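PDB 2OZG: GCN5-related N-acetyltransferase from Anabaena variabilis, which binds coenzyme A and probably transfers the acetyl group of acetyl-CoA to an amine, perhaps that of an aminoglycoside. Local coordinates for residues L288-R300 / D348-F360. Residues are numbered along the deposited sequence; the frame is centred on the assembly and turned at random. Where two conformers were deposited one is given.
Sequences LRIVNVCKALEAR and DIKGLASLYTSLF
I290 and Y356 meet where the end of strand 279-290 and the nearly parallel helices 293-299 and 349-357 join the GNAT core to the sterol carrier protein-like domain. Apolar packing makes up much of this buried contact. I290 lays CB against I349 CD1 (3.7 Å), while V293 CG2 touches both I349 CD1 and L352 CD2; farther back along the strand, L288 CD2 rests on A353 CB. The Y356 ring is carried across to helix 293-299 by a side chain whose CG lies anti to the main-chain N (chi1 -177°), between I290 CD1 over one face (4.2 Å from the centroid) and R300 CD over the other, both CH-pi contacts.

Hydrogen bonds hold both ends. At the C-terminal ends of the helices, the extended R300 chain passes over the ring and grips Y356 O side-on, NE and NH2 each at 2.9 Å and the oxygen in the guanidinium plane. Shortened to alanine, R300 would lose NE, NH2 and CD, which is likely to leave Y356 O without these two donors and the ring freer to shift. At the strand end, R289 turns to a salt bridge with D316, and one water links I290 N to I349 O. Finally, Y356 OH donates to A296 O (2.7 Å), from above the carbonyl plane.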
loop_
_atom_site.group_PDB
_atom_site.type_symbol
_atom_site.label_atom_id
_atom_site.label_comp_id
_atom_site.label_asym_id
_atom_site.label_seq_id
_atom_site.Cartn_x
_atom_site.Cartn_y
_atom_site.Cartn_z
ATOM N N LEU A 288 32.799 -2.503 -15.060
ATOM C CA LEU A 288 33.991 -2.046 -15.806
ATOM C C LEU A 288 34.692 -3.216 -16.491
ATOM O O LEU A 288 34.763 -4.314 -15.948
ATOM C CB LEU A 288 34.977 -1.383 -14.815
ATOM C CG LEU A 288 36.233 -0.721 -15.440
ATOM C CD1 LEU A 288 36.571 0.660 -14.907
ATOM C CD2 LEU A 288 37.457 -1.669 -15.341
ATOM N N ARG A 289 35.204 -2.964 -17.691
ATOM C CA ARG A 289 35.982 -3.922 -18.402
ATOM C C ARG A 289 37.385 -3.349 -18.538
ATOM O O ARG A 289 37.570 -2.203 -19.005
ATOM C CB ARG A 289 35.381 -4.184 -19.794
ATOM C CG ARG A 289 35.525 -5.685 -20.275
ATOM C CD ARG A 289 36.917 -6.140 -20.627
ATOM N NE ARG A 289 36.857 -7.529 -21.095
ATOM C CZ ARG A 289 37.907 -8.239 -21.468
ATOM N NH1 ARG A 289 39.131 -7.714 -21.423
ATOM N NH2 ARG A 289 37.746 -9.494 -21.831
ATOM N N ILE A 290 38.377 -4.103 -18.093
ATOM C CA ILE A 290 39.776 -3.747 -18.377
ATOM C C ILE A 290 40.041 -4.185 -19.804
ATOM O O ILE A 290 40.154 -5.369 -20.093
ATOM C CB ILE A 290 40.737 -4.452 -17.422
ATOM C CG1 ILE A 290 40.398 -4.081 -15.967
ATOM C CG2 ILE A 290 42.210 -4.185 -17.824
ATOM C CD1 ILE A 290 40.910 -2.740 -15.450
ATOM N N VAL A 291 40.089 -3.221 -20.710
ATOM C CA VAL A 291 40.295 -3.505 -22.117
ATOM C C VAL A 291 41.789 -3.748 -22.447
ATOM O O VAL A 291 42.143 -4.648 -23.242
ATOM C CB VAL A 291 39.731 -2.368 -22.983
ATOM C CG1 VAL A 291 39.999 -2.627 -24.475
ATOM C CG2 VAL A 291 38.228 -2.189 -22.724
ATOM N N ASN A 292 42.654 -2.938 -21.825
ATOM C CA ASN A 292 44.121 -3.080 -21.941
ATOM C C ASN A 292 44.777 -3.043 -20.550
ATOM O O ASN A 292 44.780 -2.011 -19.877
ATOM C CB ASN A 292 44.693 -2.016 -22.844
ATOM C CG ASN A 292 46.137 -2.278 -23.168
ATOM O OD1 ASN A 292 47.012 -2.273 -22.297
ATOM N ND2 ASN A 292 46.388 -2.562 -24.415
ATOM N N VAL A 293 45.275 -4.177 -20.096
ATOM C CA VAL A 293 45.822 -4.247 -18.745
ATOM C C VAL A 293 46.939 -3.253 -18.501
ATOM O O VAL A 293 46.927 -2.556 -17.495
ATOM C CB VAL A 293 46.331 -5.711 -18.390
ATOM C CG1 VAL A 293 47.183 -5.753 -17.119
ATOM C CG2 VAL A 293 45.163 -6.632 -18.226
ATOM N N CYS A 294 47.913 -3.192 -19.417
ATOM C CA CYS A 294 49.058 -2.292 -19.261
ATOM C C CYS A 294 48.642 -0.842 -19.265
ATOM O O CYS A 294 48.988 -0.086 -18.364
ATOM C CB CYS A 294 50.093 -2.497 -20.379
ATOM S SG CYS A 294 50.770 -4.147 -20.418
ATOM N N LYS A 295 47.915 -0.440 -20.296
ATOM C CA LYS A 295 47.529 0.943 -20.400
ATOM C C LYS A 295 46.584 1.378 -19.259
ATOM O O LYS A 295 46.695 2.477 -18.750
ATOM C CB LYS A 295 46.931 1.229 -21.758
ATOM C CG LYS A 295 47.847 0.961 -22.949
ATOM C CD LYS A 295 49.052 1.897 -23.023
ATOM N N ALA A 296 45.672 0.520 -18.861
ATOM C CA ALA A 296 44.737 0.861 -17.766
ATOM C C ALA A 296 45.511 1.126 -16.467
ATOM O O ALA A 296 45.289 2.145 -15.806
ATOM C CB ALA A 296 43.722 -0.225 -17.548
ATOM N N LEU A 297 46.440 0.238 -16.140
ATOM C CA LEU A 297 47.253 0.361 -14.932
ATOM C C LEU A 297 48.201 1.570 -14.977
ATOM O O LEU A 297 48.379 2.241 -13.955
ATOM C CB LEU A 297 48.034 -0.916 -14.674
ATOM C CG LEU A 297 47.145 -2.075 -14.237
ATOM C CD1 LEU A 297 47.900 -3.416 -14.288
ATOM C CD2 LEU A 297 46.544 -1.805 -12.856
ATOM N N GLU A 298 48.775 1.862 -16.157
ATOM C CA GLU A 298 49.676 3.003 -16.290
ATOM C C GLU A 298 48.954 4.335 -16.308
ATOM O O GLU A 298 49.529 5.359 -15.955
ATOM C CB GLU A 298 50.575 2.852 -17.530
ATOM C CG GLU A 298 51.538 1.668 -17.411
ATOM C CD GLU A 298 52.529 1.598 -18.518
ATOM O OE1 GLU A 298 52.199 2.137 -19.600
ATOM O OE2 GLU A 298 53.625 0.998 -18.277
ATOM N N ALA A 299 47.679 4.348 -16.668
ATOM C CA ALA A 299 46.941 5.599 -16.714
ATOM C C ALA A 299 46.363 6.041 -15.391
ATOM O O ALA A 299 46.108 7.224 -15.192
ATOM C CB ALA A 299 45.847 5.495 -17.749
ATOM N N ARG A 300 46.194 5.099 -14.466
ATOM C CA ARG A 300 45.580 5.345 -13.155
ATOM C C ARG A 300 46.519 6.054 -12.207
ATOM O O ARG A 300 47.730 5.909 -12.345
ATOM C CB ARG A 300 45.298 3.965 -12.529
ATOM C CG ARG A 300 44.380 3.916 -11.342
ATOM C CD ARG A 300 44.470 2.564 -10.759
ATOM N NE ARG A 300 43.538 2.281 -9.672
ATOM C CZ ARG A 300 43.712 2.620 -8.410
ATOM N NH1 ARG A 300 44.745 3.362 -8.043
ATOM N NH2 ARG A 300 42.827 2.251 -7.510
ATOM N N ASP A 348 41.270 -13.401 -13.042
ATOM C CA ASP A 348 40.678 -13.223 -14.327
ATOM C C ASP A 348 40.566 -11.727 -14.535
ATOM O O ASP A 348 40.542 -10.963 -13.572
ATOM C CB ASP A 348 39.263 -13.828 -14.283
ATOM C CG ASP A 348 38.564 -13.742 -15.610
ATOM O OD1 ASP A 348 39.026 -14.443 -16.533
ATOM O OD2 ASP A 348 37.569 -12.959 -15.721
ATOM N N ILE A 349 40.421 -11.317 -15.789
ATOM C CA ILE A 349 40.248 -9.917 -16.120
ATOM C C ILE A 349 39.068 -9.278 -15.321
ATOM O O ILE A 349 39.086 -8.076 -15.024
ATOM C CB ILE A 349 40.113 -9.775 -17.671
ATOM C CG1 ILE A 349 40.375 -8.350 -18.104
ATOM C CG2 ILE A 349 38.738 -10.257 -18.200
ATOM C CD1 ILE A 349 41.861 -7.958 -17.939
ATOM N N LYS A 350 38.075 -10.094 -14.906
ATOM C CA LYS A 350 36.965 -9.611 -14.097
ATOM C C LYS A 350 37.371 -9.250 -12.702
ATOM O O LYS A 350 36.906 -8.226 -12.185
ATOM C CB LYS A 350 35.792 -10.569 -14.018
ATOM C CG LYS A 350 35.176 -10.827 -15.383
ATOM C CD LYS A 350 33.890 -11.605 -15.347
ATOM C CE LYS A 350 33.934 -12.993 -14.690
ATOM N NZ LYS A 350 34.870 -13.931 -15.300
ATOM N N GLY A 351 38.230 -10.091 -12.093
ATOM C CA GLY A 351 38.737 -9.820 -10.768
ATOM C C GLY A 351 39.527 -8.519 -10.773
ATOM O O GLY A 351 39.471 -7.744 -9.829
ATOM N N LEU A 352 40.259 -8.285 -11.865
ATOM C CA LEU A 352 41.118 -7.115 -11.993
ATOM C C LEU A 352 40.327 -5.851 -12.061
ATOM O O LEU A 352 40.783 -4.821 -11.579
ATOM C CB LEU A 352 42.000 -7.243 -13.241
ATOM C CG LEU A 352 43.018 -6.098 -13.460
ATOM C CD1 LEU A 352 43.908 -5.954 -12.257
ATOM C CD2 LEU A 352 43.823 -6.311 -14.682
ATOM N N ALA A 353 39.139 -5.896 -12.687
ATOM C CA ALA A 353 38.267 -4.733 -12.709
ATOM C C ALA A 353 37.883 -4.244 -11.300
ATOM O O ALA A 353 37.926 -3.050 -11.027
ATOM C CB ALA A 353 37.005 -5.055 -13.460
ATOM N N SER A 354 37.489 -5.187 -10.432
ATOM C CA SER A 354 37.000 -4.849 -9.101
ATOM C C SER A 354 38.180 -4.410 -8.260
ATOM O O SER A 354 38.033 -3.518 -7.455
ATOM C CB SER A 354 36.297 -5.989 -8.446
ATOM O OG SER A 354 35.243 -6.526 -9.232
ATOM N N LEU A 355 39.341 -5.033 -8.489
ATOM C CA LEU A 355 40.561 -4.673 -7.778
ATOM C C LEU A 355 40.986 -3.252 -8.139
ATOM O O LEU A 355 41.284 -2.428 -7.264
ATOM C CB LEU A 355 41.690 -5.630 -8.169
ATOM C CG LEU A 355 43.067 -5.367 -7.516
ATOM C CD1 LEU A 355 43.003 -5.588 -6.035
ATOM C CD2 LEU A 355 44.163 -6.202 -8.129
ATOM N N TYR A 356 40.995 -2.979 -9.447
ATOM C CA TYR A 356 41.406 -1.682 -10.008
ATOM C C TYR A 356 40.655 -0.490 -9.485
ATOM O O TYR A 356 41.225 0.553 -9.177
ATOM C CB TYR A 356 41.211 -1.726 -11.522
ATOM C CG TYR A 356 41.644 -0.504 -12.351
ATOM C CD1 TYR A 356 40.811 0.553 -12.559
ATOM C CD2 TYR A 356 42.853 -0.478 -12.979
ATOM C CE1 TYR A 356 41.191 1.642 -13.389
ATOM C CE2 TYR A 356 43.251 0.622 -13.768
ATOM C CZ TYR A 356 42.409 1.656 -13.972
ATOM O OH TYR A 356 42.827 2.732 -14.767
ATOM N N THR A 357 39.346 -0.636 -9.366
ATOM C CA THR A 357 38.486 0.473 -8.895
ATOM C C THR A 357 38.374 0.683 -7.399
ATOM O O THR A 357 37.788 1.688 -6.957
ATOM C CB THR A 357 37.039 0.237 -9.393
ATOM O OG1 THR A 357 36.527 -0.951 -8.793
ATOM C CG2 THR A 357 37.030 0.138 -10.880
ATOM N N SER A 358 38.934 -0.231 -6.617
ATOM C CA SER A 358 38.827 -0.202 -5.165
ATOM C C SER A 358 37.431 -0.439 -4.648
ATOM O O SER A 358 37.127 -0.086 -3.525
ATOM C CB SER A 358 39.331 1.136 -4.555
ATOM O OG SER A 358 40.430 1.563 -5.275
ATOM N N LEU A 359 36.563 -1.068 -5.427
ATOM C CA LEU A 359 35.241 -1.392 -4.904
ATOM C C LEU A 359 35.378 -2.381 -3.745
ATOM O O LEU A 359 34.699 -2.251 -2.706
ATOM C CB LEU A 359 34.369 -2.031 -6.021
ATOM C CG LEU A 359 32.953 -2.381 -5.583
ATOM C CD1 LEU A 359 32.195 -1.183 -5.074
ATOM C CD2 LEU A 359 32.190 -3.068 -6.704
ATOM N N PHE A 360 36.165 -3.436 -3.985
ATOM C CA PHE A 360 36.485 -4.447 -2.988
ATOM C C PHE A 360 37.968 -4.529 -2.818
ATOM O O PHE A 360 38.729 -4.314 -3.788
ATOM C CB PHE A 360 35.904 -5.809 -3.417
ATOM C CG PHE A 360 34.400 -5.793 -3.460
ATOM C CD1 PHE A 360 33.691 -5.566 -2.314
ATOM C CD2 PHE A 360 33.716 -5.975 -4.649
ATOM C CE1 PHE A 360 32.279 -5.532 -2.330
ATOM C CE2 PHE A 360 32.339 -5.949 -4.669
ATOM C CZ PHE A 360 31.630 -5.714 -3.531
HETATM O O HOH W 1 37.694 -6.559 -16.808
#